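Local coordinates for protein beta-galactosidase (Trichoderma reesei, PDB 3OG2) that probably hydrolyses terminal non-reducing beta-D-galactose residues from beta-D-galactosides, working as a TIM-barrel glycoside hydrolase of family 35, at residues N179-A184 and V188-K193; T222-T227 and D233-D238; S678-A683 and L714-F719. One frame throughout, in Å; residues are numbered along the deposited sequence.

Contact 1 (N179-A184 and V188-K193); sequences NEYSGA and VLFPNK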
ATOM      1  N   ASN A 179      -3.154   4.508 -16.562  1.00  7.95           N
ATOM      2  CA  ASN A 179      -2.318   3.653 -15.696  1.00  7.23           C
ATOM      3  C   ASN A 179      -1.790   2.498 -16.527  1.00  6.77           C
ATOM      4  O   ASN A 179      -2.615   1.690 -16.985  1.00  7.95           O
ATOM      5  CB  ASN A 179      -3.134   3.128 -14.508  1.00  8.17           C
ATOM      6  CG  ASN A 179      -2.216   2.312 -13.602  1.00  7.94           C
ATOM      7  OD1 ASN A 179      -1.479   2.996 -12.839  1.00  8.47           O
ATOM      8  ND2 ASN A 179      -2.124   1.002 -13.648  1.00  9.09           N
ATOM      9  N   GLU A 180      -0.483   2.398 -16.689  1.00  6.92           N
ATOM     10  CA  GLU A 180       0.113   1.275 -17.422  1.00  7.80           C
ATOM     11  C   GLU A 180      -0.605   1.038 -18.759  1.00  7.39           C
ATOM     12  O   GLU A 180      -1.002  -0.081 -19.117  1.00  9.95           O
ATOM     13  CB  GLU A 180       0.168  -0.033 -16.605  1.00  9.15           C
ATOM     14  CG  GLU A 180       1.146   0.110 -15.444  1.00 10.73           C
ATOM     15  CD  GLU A 180       1.567  -1.155 -14.782  1.00 13.41           C
ATOM     16  OE1 GLU A 180       0.884  -2.190 -14.924  1.00 18.86           O
ATOM     17  OE2 GLU A 180       2.600  -1.200 -14.027  1.00 15.92           O
ATOM     18  N   TYR A 181      -0.716   2.134 -19.506  1.00  8.17           N
ATOM     19  CA  TYR A 181      -1.296   2.048 -20.866  1.00  8.82           C
ATOM     20  C   TYR A 181      -0.210   1.536 -21.779  1.00  8.37           C
ATOM     21  O   TYR A 181       0.568   2.340 -22.325  1.00 10.00           O
ATOM     22  CB  TYR A 181      -1.858   3.442 -21.253  1.00  9.06           C
ATOM     23  CG  TYR A 181      -2.513   3.367 -22.632  1.00  8.33           C
ATOM     24  CD1 TYR A 181      -3.754   2.734 -22.801  1.00  9.16           C
ATOM     25  CD2 TYR A 181      -1.906   3.925 -23.757  1.00  8.88           C
ATOM     26  CE1 TYR A 181      -4.337   2.673 -24.062  1.00  8.96           C
ATOM     27  CE2 TYR A 181      -2.487   3.861 -24.994  1.00  9.34           C
ATOM     28  CZ  TYR A 181      -3.698   3.239 -25.132  1.00  9.03           C
ATOM     29  OH  TYR A 181      -4.272   3.169 -26.397  1.00 10.56           O
ATOM     30  N   SER A 182      -0.085   0.199 -21.869  1.00  9.66           N
ATOM     31  CA  SER A 182       1.186  -0.364 -22.322  1.00 10.60           C
ATOM     32  C   SER A 182       1.069  -1.458 -23.371  1.00 12.13           C
ATOM     33  O   SER A 182       2.092  -1.795 -23.994  1.00 12.32           O
ATOM     34  CB  SER A 182       1.910  -0.971 -21.107  1.00 11.80           C
ATOM     35  OG  SER A 182       2.163   0.119 -20.196  1.00 11.47           O
ATOM     36  N   GLY A 183      -0.119  -1.896 -23.666  1.00 12.51           N
ATOM     37  CA  GLY A 183      -0.359  -2.785 -24.784  1.00 13.63           C
ATOM     38  C   GLY A 183      -1.846  -3.056 -24.903  1.00 16.82           C
ATOM     39  O   GLY A 183      -2.683  -2.578 -24.131  1.00 16.95           O
ATOM     40  N   ALA A 184      -2.187  -3.812 -25.932  1.00 13.64           N
ATOM     41  CA  ALA A 184      -3.624  -4.055 -26.165  1.00 10.86           C
ATOM     42  C   ALA A 184      -3.831  -5.428 -26.776  1.00 10.70           C
ATOM     43  O   ALA A 184      -2.897  -6.114 -27.184  1.00 16.00           O
ATOM     44  CB  ALA A 184      -4.149  -2.994 -27.116  1.00 13.74           C
ATOM     45  N   VAL A 188      -6.463  -4.470 -31.829  1.00 16.64           N
ATOM     46  CA  VAL A 188      -6.891  -3.220 -31.267  1.00 14.02           C
ATOM     47  C   VAL A 188      -5.823  -2.163 -31.464  1.00 13.45           C
ATOM     48  O   VAL A 188      -4.664  -2.421 -31.162  1.00 16.51           O
ATOM     49  CB  VAL A 188      -7.181  -3.412 -29.749  1.00 15.30           C
ATOM     50  CG1 VAL A 188      -7.428  -2.042 -29.153  1.00 17.92           C
ATOM     51  CG2 VAL A 188      -8.374  -4.339 -29.586  1.00 18.62           C
ATOM     52  N   LEU A 189      -6.211  -0.998 -31.966  1.00 13.88           N
ATOM     53  CA  LEU A 189      -5.280   0.112 -32.167  1.00 12.95           C
ATOM     54  C   LEU A 189      -4.467   0.414 -30.909  1.00 14.47           C
ATOM     55  O   LEU A 189      -5.044   0.722 -29.863  1.00 13.20           O
ATOM     56  CB  LEU A 189      -6.036   1.403 -32.494  1.00 13.30           C
ATOM     57  CG  LEU A 189      -5.188   2.652 -32.746  1.00 14.14           C
ATOM     58  CD1 LEU A 189      -4.159   2.455 -33.874  1.00 16.24           C
ATOM     59  CD2 LEU A 189      -6.053   3.887 -33.066  1.00 17.03           C
ATOM     60  N   PHE A 190      -3.147   0.309 -31.058  1.00 12.05           N
ATOM     61  CA  PHE A 190      -2.298   0.632 -29.912  1.00 12.02           C
ATOM     62  C   PHE A 190      -0.943   1.112 -30.366  1.00 12.83           C
ATOM     63  O   PHE A 190      -0.330   0.391 -31.187  1.00 15.52           O
ATOM     64  CB  PHE A 190      -2.117  -0.605 -28.999  1.00 12.94           C
ATOM     65  CG  PHE A 190      -1.256  -0.245 -27.773  1.00 12.45           C
ATOM     66  CD1 PHE A 190       0.133  -0.390 -27.725  1.00 14.40           C
ATOM     67  CD2 PHE A 190      -1.907   0.305 -26.662  1.00 13.11           C
ATOM     68  CE1 PHE A 190       0.861   0.051 -26.625  1.00 15.32           C
ATOM     69  CE2 PHE A 190      -1.218   0.740 -25.563  1.00 13.74           C
ATOM     70  CZ  PHE A 190       0.141   0.647 -25.630  1.00 15.73           C
ATOM     71  N   PRO A 191      -0.339   2.137 -29.774  1.00 11.89           N
ATOM     72  CA  PRO A 191      -0.988   3.107 -28.879  1.00 11.87           C
ATOM     73  C   PRO A 191      -2.067   3.906 -29.593  1.00 12.12           C
ATOM     74  O   PRO A 191      -1.897   4.348 -30.743  1.00 13.59           O
ATOM     75  CB  PRO A 191       0.153   4.077 -28.478  1.00 14.29           C
ATOM     76  CG  PRO A 191       1.320   3.671 -29.273  1.00 26.23           C
ATOM     77  CD  PRO A 191       1.086   2.406 -30.011  1.00 16.08           C
ATOM     78  N   ASN A 192      -3.220   4.096 -28.948  1.00  9.28           N
ATOM     79  CA  ASN A 192      -4.311   4.887 -29.548  1.00  9.19           C
ATOM     80  C   ASN A 192      -4.080   6.346 -29.162  1.00  8.60           C
ATOM     81  O   ASN A 192      -4.439   6.767 -28.053  1.00  9.71           O
ATOM     82  CB  ASN A 192      -5.639   4.297 -29.080  1.00  8.80           C
ATOM     83  CG  ASN A 192      -6.844   5.017 -29.670  1.00  9.57           C
ATOM     84  OD1 ASN A 192      -6.780   6.173 -30.085  1.00 10.62           O
ATOM     85  ND2 ASN A 192      -7.929   4.282 -29.725  1.00 10.70           N
ATOM     86  N   LYS A 193      -3.359   7.102 -30.010  1.00  9.77           N
ATOM     87  CA  LYS A 193      -2.974   8.458 -29.615  1.00  9.42           C
ATOM     88  C   LYS A 193      -4.169   9.409 -29.427  1.00  8.76           C
ATOM     89  O   LYS A 193      -4.101  10.204 -28.476  1.00 10.36           O
ATOM     90  CB  LYS A 193      -1.926   8.978 -30.564  1.00 11.16           C
ATOM     91  CG  LYS A 193      -0.644   8.125 -30.532  1.00 11.63           C
ATOM     92  CD  LYS A 193       0.458   8.719 -31.341  1.00 13.03           C
ATOM     93  CE  LYS A 193       1.731   7.878 -31.292  1.00 15.66           C
ATOM     94  NZ  LYS A 193       2.847   8.473 -32.105  1.00 19.53           N
TER
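Phe190, joined to Pro191 by a cis peptide bond, meets main chain rather than a side chain over one ring face: Gly183 CA lies 3.5 Å from the centroid of the Phe190 ring, only 11° off its normal, a clear CH-pi contact. The setting is the loop that follows strand 172-177 of the TIM barrel and runs on to helix 193-205; at its start, Asn179 and Glu180 belong to the galactose-binding site. Tyr181 sits at the centre of an inverse gamma turn just beyond them. The rim of the Phe190 ring is closely packed too, with CZ 3.2 Å from Gly183 N and about as near to the carbonyl carbon of Ser182. Phe190 CE2 also comes over a face of the Tyr181 ring, 3.4 Å from Tyr181 CE2, but the planes are inclined at 48°, so the pair is neither stacked nor T-shaped. Ala184 CB rests 3.7 Å from Phe190 CB and also meets Val188 CG1.

The far end of Tyr181 shows how a phenol can tie a loop to itself. With CG anti to the backbone N (chi1 -178°), the ring extends across the loop and sets its hydroxyl before Asn192, whose N donates to Tyr181 OH over 2.9 Å from a position at the ring edge. The Ser182 side chain points away from 188-193, its OG bonded to Asp216 and to Ala217 N. Asn192 is the N-cap of helix 193-205: its ND2 is held by Asp142 OD1, while its OD1 takes the N-H of Tyr195.

Contact 2 (T222-T227 and D233-D238); sequences TGAPGT and DIYGHD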
ATOM      1  N   THR A 222       5.716   4.021 -24.717  1.00  9.06           N
ATOM      2  CA  THR A 222       4.379   4.588 -24.996  1.00  9.25           C
ATOM      3  C   THR A 222       4.184   5.897 -24.277  1.00  9.03           C
ATOM      4  O   THR A 222       4.399   5.954 -23.050  1.00 11.98           O
ATOM      5  CB  THR A 222       3.304   3.550 -24.610  1.00  9.96           C
ATOM      6  OG1 THR A 222       3.532   2.374 -25.436  1.00 10.95           O
ATOM      7  CG2 THR A 222       1.905   4.048 -24.881  1.00 10.83           C
ATOM      8  N   GLY A 223       3.779   6.918 -25.011  1.00  8.82           N
ATOM      9  CA  GLY A 223       3.437   8.225 -24.441  1.00  9.27           C
ATOM     10  C   GLY A 223       4.681   9.041 -24.187  1.00  8.91           C
ATOM     11  O   GLY A 223       4.570  10.147 -23.599  1.00 10.35           O
ATOM     12  N   ALA A 224       5.890   8.614 -24.519  1.00  9.29           N
ATOM     13  CA  ALA A 224       7.060   9.398 -24.234  1.00  9.72           C
ATOM     14  C   ALA A 224       7.080  10.704 -24.983  1.00  9.83           C
ATOM     15  O   ALA A 224       6.558  10.796 -26.102  1.00 10.64           O
ATOM     16  CB  ALA A 224       8.300   8.582 -24.600  1.00 11.02           C
ATOM     17  N   PRO A 225       7.767  11.709 -24.414  1.00 11.65           N
ATOM     18  CA  PRO A 225       8.062  12.909 -25.213  1.00 12.24           C
ATOM     19  C   PRO A 225       8.678  12.549 -26.552  1.00 13.72           C
ATOM     20  O   PRO A 225       9.517  11.674 -26.643  1.00 17.82           O
ATOM     21  CB  PRO A 225       9.100  13.595 -24.332  1.00 15.30           C
ATOM     22  CG  PRO A 225       8.647  13.238 -22.930  1.00 15.08           C
ATOM     23  CD  PRO A 225       8.274  11.754 -23.005  1.00 12.80           C
ATOM     24  N   GLY A 226       8.236  13.218 -27.618  1.00 15.14           N
ATOM     25  CA  GLY A 226       8.718  12.887 -28.953  1.00 19.36           C
ATOM     26  C   GLY A 226       7.721  11.994 -29.690  1.00 17.91           C
ATOM     27  O   GLY A 226       7.878  11.833 -30.906  1.00 20.78           O
ATOM     28  N   THR A 227       6.722  11.419 -29.032  1.00 14.05           N
ATOM     29  CA  THR A 227       5.791  10.568 -29.746  1.00 12.60           C
ATOM     30  C   THR A 227       4.563  11.330 -30.228  1.00 12.74           C
ATOM     31  O   THR A 227       3.623  10.767 -30.786  1.00 15.56           O
ATOM     32  CB  THR A 227       5.333   9.376 -28.866  1.00 12.82           C
ATOM     33  OG1 THR A 227       4.688   9.874 -27.694  1.00 12.36           O
ATOM     34  CG2 THR A 227       6.507   8.484 -28.456  1.00 15.47           C
ATOM     35  N   ASP A 233       4.612  14.692 -20.250  1.00  8.10           N
ATOM     36  CA  ASP A 233       5.782  15.534 -20.060  1.00  7.59           C
ATOM     37  C   ASP A 233       7.023  14.731 -19.676  1.00  7.61           C
ATOM     38  O   ASP A 233       8.125  15.008 -20.125  1.00  9.82           O
ATOM     39  CB  ASP A 233       5.492  16.563 -18.989  1.00  8.52           C
ATOM     40  CG  ASP A 233       4.380  17.500 -19.415  1.00  9.25           C
ATOM     41  OD1 ASP A 233       4.421  17.995 -20.587  1.00 13.03           O
ATOM     42  OD2 ASP A 233       3.540  17.825 -18.583  1.00  9.99           O
ATOM     43  N   ILE A 234       6.819  13.764 -18.766  1.00  7.59           N
ATOM     44  CA  ILE A 234       7.940  12.982 -18.243  1.00  6.89           C
ATOM     45  C   ILE A 234       7.568  11.515 -18.451  1.00  7.07           C
ATOM     46  O   ILE A 234       6.514  11.062 -17.967  1.00  7.83           O
ATOM     47  CB  ILE A 234       8.214  13.267 -16.748  1.00  7.62           C
ATOM     48  CG1 ILE A 234       8.578  14.739 -16.543  1.00  9.32           C
ATOM     49  CG2 ILE A 234       9.203  12.265 -16.200  1.00  9.04           C
ATOM     50  CD1 ILE A 234       8.681  15.149 -15.061  1.00 10.52           C
ATOM     51  N   TYR A 235       8.400  10.765 -19.160  1.00  7.46           N
ATOM     52  CA  TYR A 235       8.138   9.356 -19.381  1.00  7.73           C
ATOM     53  C   TYR A 235       8.494   8.560 -18.123  1.00  8.04           C
ATOM     54  O   TYR A 235       9.652   8.655 -17.660  1.00  8.31           O
ATOM     55  CB  TYR A 235       8.997   8.852 -20.569  1.00  9.02           C
ATOM     56  CG  TYR A 235       8.805   7.375 -20.788  1.00  7.93           C
ATOM     57  CD1 TYR A 235       7.637   6.859 -21.369  1.00  8.49           C
ATOM     58  CD2 TYR A 235       9.827   6.469 -20.388  1.00  8.65           C
ATOM     59  CE1 TYR A 235       7.436   5.491 -21.571  1.00  8.98           C
ATOM     60  CE2 TYR A 235       9.603   5.107 -20.608  1.00  9.04           C
ATOM     61  CZ  TYR A 235       8.440   4.635 -21.186  1.00  8.17           C
ATOM     62  OH  TYR A 235       8.291   3.271 -21.392  1.00  9.79           O
ATOM     63  N   GLY A 236       7.563   7.803 -17.606  1.00  7.73           N
ATOM     64  CA  GLY A 236       7.806   6.940 -16.442  1.00  7.74           C
ATOM     65  C   GLY A 236       7.516   5.475 -16.843  1.00  7.11           C
ATOM     66  O   GLY A 236       6.721   5.231 -17.741  1.00  7.75           O
ATOM     67  N   HIS A 237       8.181   4.568 -16.115  1.00  7.28           N
ATOM     68  CA  HIS A 237       7.786   3.177 -16.270  1.00  7.44           C
ATOM     69  C   HIS A 237       7.917   2.466 -14.925  1.00  7.04           C
ATOM     70  O   HIS A 237       8.384   3.038 -13.940  1.00  7.82           O
ATOM     71  CB  HIS A 237       8.556   2.453 -17.388  1.00  8.12           C
ATOM     72  CG  HIS A 237       9.982   2.104 -17.100  1.00  8.35           C
ATOM     73  ND1 HIS A 237      10.360   1.026 -16.324  1.00  8.47           N
ATOM     74  CD2 HIS A 237      11.117   2.736 -17.497  1.00  8.69           C
ATOM     75  CE1 HIS A 237      11.714   1.022 -16.289  1.00  8.77           C
ATOM     76  NE2 HIS A 237      12.207   2.037 -16.976  1.00  9.03           N
ATOM     77  N   ASP A 238       7.443   1.227 -14.934  1.00  8.06           N
ATOM     78  CA  ASP A 238       7.330   0.464 -13.675  1.00  8.42           C
ATOM     79  C   ASP A 238       8.243  -0.747 -13.684  1.00  7.39           C
ATOM     80  O   ASP A 238       8.844  -1.070 -14.728  1.00  9.79           O
ATOM     81  CB  ASP A 238       5.881   0.015 -13.511  1.00  8.62           C
ATOM     82  CG  ASP A 238       4.958   1.212 -13.322  1.00  9.93           C
ATOM     83  OD1 ASP A 238       5.408   2.359 -13.118  1.00 10.04           O
ATOM     84  OD2 ASP A 238       3.696   1.027 -13.353  1.00 10.67           O
TER
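Ala224 O is gripped twice by Thr227, from OG1 at 2.6 Å and from the backbone N at 3.0 Å, while the methyl of Ala224 touches the Tyr235 ring across the contact. The backbone bond closes a type II beta turn, with Pro225 and Gly226 at its middle positions; the hydroxyl reaches the same oxygen tilted 16° from the carbonyl plane and reinforces the turn. This turn belongs to the loop between helix 193-205 and barrel strand 236-239, and it folds back onto the residues leading into that strand.

No hydrogen bond crosses between the segments. Pro225 sets CG 3.4 Å from Asp233 O and CD 3.9 Å from Tyr235 CB, the proline and tyrosine side chains crossing at about a right angle. Ala224 CB approaches Tyr235 CD1 obliquely, at 3.7 Å. Farther along the ring, Thr222 O lies in the ring plane at the edge, 3.4 Å from Tyr235 CE1. With Tyr235 CG anti to the backbone N (chi1 177°), the phenol passes along Ala224 to Thr222, and its OH is bonded to Asp216 OD2 and Gly221 N. A leucine in place of this tyrosine would probably leave Asp216 and Gly221 N without their hydroxyl partner and open a gap beside Thr222 O.

Buried here, Tyr235 N has no hydrogen-bond partner in the model. The example illustrates a division of labour: polar bonds fix the turn from within and hold the phenol at its far end, whereas apolar carbon and van der Waals fit join the two segments.

Contact 3 (S678-A683 and L714-F719); sequences SRWPLA and LFRGRF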
ATOM      1  N   SER A 678     -42.257  -9.863  -3.133  1.00 11.52           N
ATOM      2  CA  SER A 678     -42.943  -8.913  -3.988  1.00 11.74           C
ATOM      3  C   SER A 678     -42.126  -7.639  -4.140  1.00 11.05           C
ATOM      4  O   SER A 678     -42.324  -6.945  -5.168  1.00 12.92           O
ATOM      5  CB  SER A 678     -44.349  -8.582  -3.450  1.00 12.16           C
ATOM      6  OG  SER A 678     -44.242  -7.937  -2.178  1.00 13.14           O
ATOM      7  N   ARG A 679     -41.250  -7.294  -3.234  1.00 10.25           N
ATOM      8  CA  ARG A 679     -40.461  -6.053  -3.381  1.00  9.61           C
ATOM      9  C   ARG A 679     -39.202  -6.227  -4.187  1.00  9.58           C
ATOM     10  O   ARG A 679     -38.514  -5.262  -4.523  1.00 10.81           O
ATOM     11  CB  ARG A 679     -40.067  -5.532  -1.986  1.00 10.53           C
ATOM     12  CG  ARG A 679     -41.302  -5.121  -1.172  1.00 11.20           C
ATOM     13  CD  ARG A 679     -40.911  -4.959   0.275  1.00 11.39           C
ATOM     14  NE  ARG A 679     -42.010  -4.557   1.159  1.00 10.97           N
ATOM     15  CZ  ARG A 679     -42.819  -5.398   1.789  1.00 12.62           C
ATOM     16  NH1 ARG A 679     -42.707  -6.711   1.606  1.00 13.71           N
ATOM     17  NH2 ARG A 679     -43.734  -4.902   2.599  1.00 14.91           N
ATOM     18  N   TRP A 680     -38.857  -7.484  -4.497  1.00  9.40           N
ATOM     19  CA  TRP A 680     -37.584  -7.727  -5.172  1.00  8.80           C
ATOM     20  C   TRP A 680     -37.638  -7.241  -6.631  1.00  8.56           C
ATOM     21  O   TRP A 680     -38.644  -7.408  -7.326  1.00  9.70           O
ATOM     22  CB  TRP A 680     -37.260  -9.227  -5.221  1.00  9.57           C
ATOM     23  CG  TRP A 680     -36.796  -9.807  -3.908  1.00  8.55           C
ATOM     24  CD1 TRP A 680     -37.305  -9.589  -2.644  1.00  8.68           C
ATOM     25  CD2 TRP A 680     -35.697 -10.708  -3.766  1.00  7.84           C
ATOM     26  NE1 TRP A 680     -36.558 -10.329  -1.734  1.00  9.58           N
ATOM     27  CE2 TRP A 680     -35.573 -11.017  -2.396  1.00  8.51           C
ATOM     28  CE3 TRP A 680     -34.809 -11.286  -4.684  1.00  8.55           C
ATOM     29  CZ2 TRP A 680     -34.583 -11.880  -1.907  1.00  9.04           C
ATOM     30  CZ3 TRP A 680     -33.833 -12.133  -4.203  1.00  9.62           C
ATOM     31  CH2 TRP A 680     -33.728 -12.428  -2.832  1.00  9.93           C
ATOM     32  N   PRO A 681     -36.524  -6.726  -7.115  1.00  8.68           N
ATOM     33  CA  PRO A 681     -36.397  -6.427  -8.550  1.00  9.57           C
ATOM     34  C   PRO A 681     -36.631  -7.636  -9.426  1.00  9.25           C
ATOM     35  O   PRO A 681     -36.169  -8.762  -9.143  1.00  9.60           O
ATOM     36  CB  PRO A 681     -34.919  -5.982  -8.694  1.00 12.57           C
ATOM     37  CG  PRO A 681     -34.656  -5.368  -7.333  1.00 13.51           C
ATOM     38  CD  PRO A 681     -35.296  -6.353  -6.377  1.00 11.64           C
ATOM     39  N   LEU A 682     -37.367  -7.435 -10.525  1.00  9.81           N
ATOM     40  CA  LEU A 682     -37.568  -8.495 -11.486  1.00  8.89           C
ATOM     41  C   LEU A 682     -36.359  -8.605 -12.381  1.00  8.95           C
ATOM     42  O   LEU A 682     -35.811  -7.597 -12.863  1.00 10.80           O
ATOM     43  CB  LEU A 682     -38.776  -8.174 -12.380  1.00 10.53           C
ATOM     44  CG  LEU A 682     -40.100  -7.962 -11.636  1.00 12.07           C
ATOM     45  CD1 LEU A 682     -41.207  -7.763 -12.687  1.00 14.21           C
ATOM     46  CD2 LEU A 682     -40.354  -9.131 -10.685  1.00 14.14           C
ATOM     47  N   ALA A 683     -35.900  -9.814 -12.647  1.00  8.86           N
ATOM     48  CA  ALA A 683     -34.793 -10.028 -13.599  1.00  9.96           C
ATOM     49  C   ALA A 683     -35.454 -10.284 -14.941  1.00 10.19           C
ATOM     50  O   ALA A 683     -35.565 -11.459 -15.312  1.00 13.63           O
ATOM     51  CB  ALA A 683     -33.908 -11.212 -13.200  1.00 12.79           C
ATOM     52  N   LEU A 714     -28.357 -12.576  -4.761  1.00  7.03           N
ATOM     53  CA  LEU A 714     -29.340 -13.633  -4.632  1.00  6.93           C
ATOM     54  C   LEU A 714     -30.279 -13.610  -5.830  1.00  6.77           C
ATOM     55  O   LEU A 714     -30.637 -12.541  -6.305  1.00  7.89           O
ATOM     56  CB  LEU A 714     -30.162 -13.579  -3.355  1.00  7.80           C
ATOM     57  CG  LEU A 714     -29.418 -13.913  -2.060  1.00  9.49           C
ATOM     58  CD1 LEU A 714     -28.700 -12.705  -1.517  1.00 13.33           C
ATOM     59  CD2 LEU A 714     -30.406 -14.473  -1.019  1.00 11.58           C
ATOM     60  N   PHE A 715     -30.674 -14.793  -6.252  1.00  7.64           N
ATOM     61  CA  PHE A 715     -31.619 -14.955  -7.345  1.00  6.89           C
ATOM     62  C   PHE A 715     -32.747 -15.860  -6.893  1.00  7.09           C
ATOM     63  O   PHE A 715     -32.497 -16.829  -6.166  1.00  9.16           O
ATOM     64  CB  PHE A 715     -30.975 -15.617  -8.567  1.00  8.47           C
ATOM     65  CG  PHE A 715     -29.813 -14.796  -9.096  1.00  7.93           C
ATOM     66  CD1 PHE A 715     -28.529 -14.886  -8.524  1.00  8.87           C
ATOM     67  CD2 PHE A 715     -30.020 -13.918 -10.134  1.00  9.15           C
ATOM     68  CE1 PHE A 715     -27.526 -14.042  -8.986  1.00 10.14           C
ATOM     69  CE2 PHE A 715     -29.036 -13.087 -10.665  1.00  8.69           C
ATOM     70  CZ  PHE A 715     -27.801 -13.175 -10.056  1.00 10.69           C
ATOM     71  N   ARG A 716     -33.960 -15.566  -7.328  1.00  7.02           N
ATOM     72  CA  ARG A 716     -35.112 -16.439  -6.997  1.00  8.00           C
ATOM     73  C   ARG A 716     -35.797 -16.794  -8.314  1.00  8.01           C
ATOM     74  O   ARG A 716     -36.230 -15.881  -9.043  1.00  8.96           O
ATOM     75  CB  ARG A 716     -36.092 -15.729  -6.047  1.00  8.12           C
ATOM     76  CG  ARG A 716     -35.442 -15.660  -4.666  1.00 10.30           C
ATOM     77  CD  ARG A 716     -36.273 -14.920  -3.699  1.00  9.98           C
ATOM     78  NE  ARG A 716     -37.627 -15.378  -3.453  1.00  9.67           N
ATOM     79  CZ  ARG A 716     -37.949 -16.362  -2.625  1.00  9.96           C
ATOM     80  NH1 ARG A 716     -36.967 -17.079  -2.049  1.00 10.61           N
ATOM     81  NH2 ARG A 716     -39.206 -16.691  -2.339  1.00 12.12           N
ATOM     82  N   GLY A 717     -35.796 -18.077  -8.616  1.00  8.30           N
ATOM     83  CA  GLY A 717     -36.360 -18.541  -9.859  1.00  9.23           C
ATOM     84  C   GLY A 717     -37.616 -19.378  -9.643  1.00  8.88           C
ATOM     85  O   GLY A 717     -37.558 -20.432  -8.971  1.00 10.31           O
ATOM     86  N   ARG A 718     -38.741 -18.932 -10.200  1.00  8.59           N
ATOM     87  CA  ARG A 718     -40.003 -19.652 -10.083  1.00  9.28           C
ATOM     88  C   ARG A 718     -40.214 -20.581 -11.281  1.00  8.90           C
ATOM     89  O   ARG A 718     -40.030 -20.136 -12.438  1.00  9.80           O
ATOM     90  CB  ARG A 718     -41.163 -18.665 -10.075  1.00 11.13           C
ATOM     91  CG  ARG A 718     -41.405 -18.006  -8.736  1.00 12.19           C
ATOM     92  CD  ARG A 718     -42.338 -16.823  -8.900  1.00 12.95           C
ATOM     93  NE  ARG A 718     -42.834 -16.250  -7.656  1.00 15.80           N
ATOM     94  CZ  ARG A 718     -42.147 -15.506  -6.817  1.00 15.92           C
ATOM     95  NH1 ARG A 718     -40.852 -15.214  -7.064  1.00 12.74           N
ATOM     96  NH2 ARG A 718     -42.731 -15.034  -5.705  1.00 15.06           N
ATOM     97  N   PHE A 719     -40.645 -21.800 -11.027  1.00  9.11           N
ATOM     98  CA  PHE A 719     -41.050 -22.664 -12.118  1.00  9.64           C
ATOM     99  C   PHE A 719     -42.235 -23.520 -11.672  1.00  9.59           C
ATOM    100  O   PHE A 719     -42.450 -23.695 -10.447  1.00 11.03           O
ATOM    101  CB  PHE A 719     -39.899 -23.582 -12.587  1.00 10.03           C
ATOM    102  CG  PHE A 719     -39.445 -24.649 -11.596  1.00 10.06           C
ATOM    103  CD1 PHE A 719     -38.399 -24.363 -10.696  1.00 10.64           C
ATOM    104  CD2 PHE A 719     -40.031 -25.919 -11.583  1.00 10.02           C
ATOM    105  CE1 PHE A 719     -37.993 -25.385  -9.820  1.00 10.67           C
ATOM    106  CE2 PHE A 719     -39.645 -26.900 -10.705  1.00 10.20           C
ATOM    107  CZ  PHE A 719     -38.591 -26.637  -9.824  1.00 10.27           C
TER
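In both Trp680 (chi1 -75°) and Arg716, CG stands anti to the carbonyl carbon and beside the backbone N, which turns the indole and the arginine chain toward each other; a bend at chi3 of Arg716 (57°) lets the guanidinium rise away from the ring face over which CD lies. The touching group is therefore a methylene. Arg716 CD lies 3.7 Å from the centroid of the Trp680 six-membered ring, 13° off the normal, a CH-pi contact over one face. Arg716 CG adds a further touch at the rim, 3.9 Å from Trp680 CZ3. The charged end is much more distant, with Arg716 CZ 5.8 Å from the same centroid, so any cation-pi attraction is at most weak.

Leu714, two residues earlier on the same face of strand 713-720, meets the indole differently: its CB is near the ring plane at the edge, 3.8 Å from Trp680 CH2. Phe715, between them, points away from the loop. The outer corner of the indole, CZ3 and CH2, thus fits against Leu714 CB and the aliphatic part of Arg716.

This joins a loop to an inner strand of a five-stranded antiparallel sheet, between 775-782 and the outermost 820-824, in an all-beta domain whose family belongs to the galactose-binding-domain clan. The loop also pairs by backbone bonds with strand 820-824, through Pro681 and Ala683. Trp680 NE1 is bonded to Tyr675 OH, and the ring of the C-terminal Tyr1003 meets the indole as well.

Arg716 NE forms a salt bridge with Asp677, and its NH1 is bonded to Glu670 O. A buried arginine is thus divided in its chemistry, the methylenes serving as apolar cover for the tryptophan while the guanidinium charge is probably balanced in part by Asp677, which also pairs with Arg718.

The three contacts follow one another along the chain without overlapping. Contacts 1 and 2 both lie in the family 35 TIM-barrel domain, contact 1 in the loop before helix 193-205, contact 2 between the loop after it and the start of barrel strand 236-239; their centres are 13 Å apart. They touch directly: Lys193 NZ probably bonds to Thr227 O over 2.8 Å, Phe190 packs on Thr222, and Asp216 takes bonds from both. They thus adjoin next to residues that bind galactose. Contact 3 belongs to a separate all-beta domain, its centre about 41 Å from that of contact 1 and 51 Å from that of contact 2, and joins a loop to strand 713-720 there, away from the galactose site.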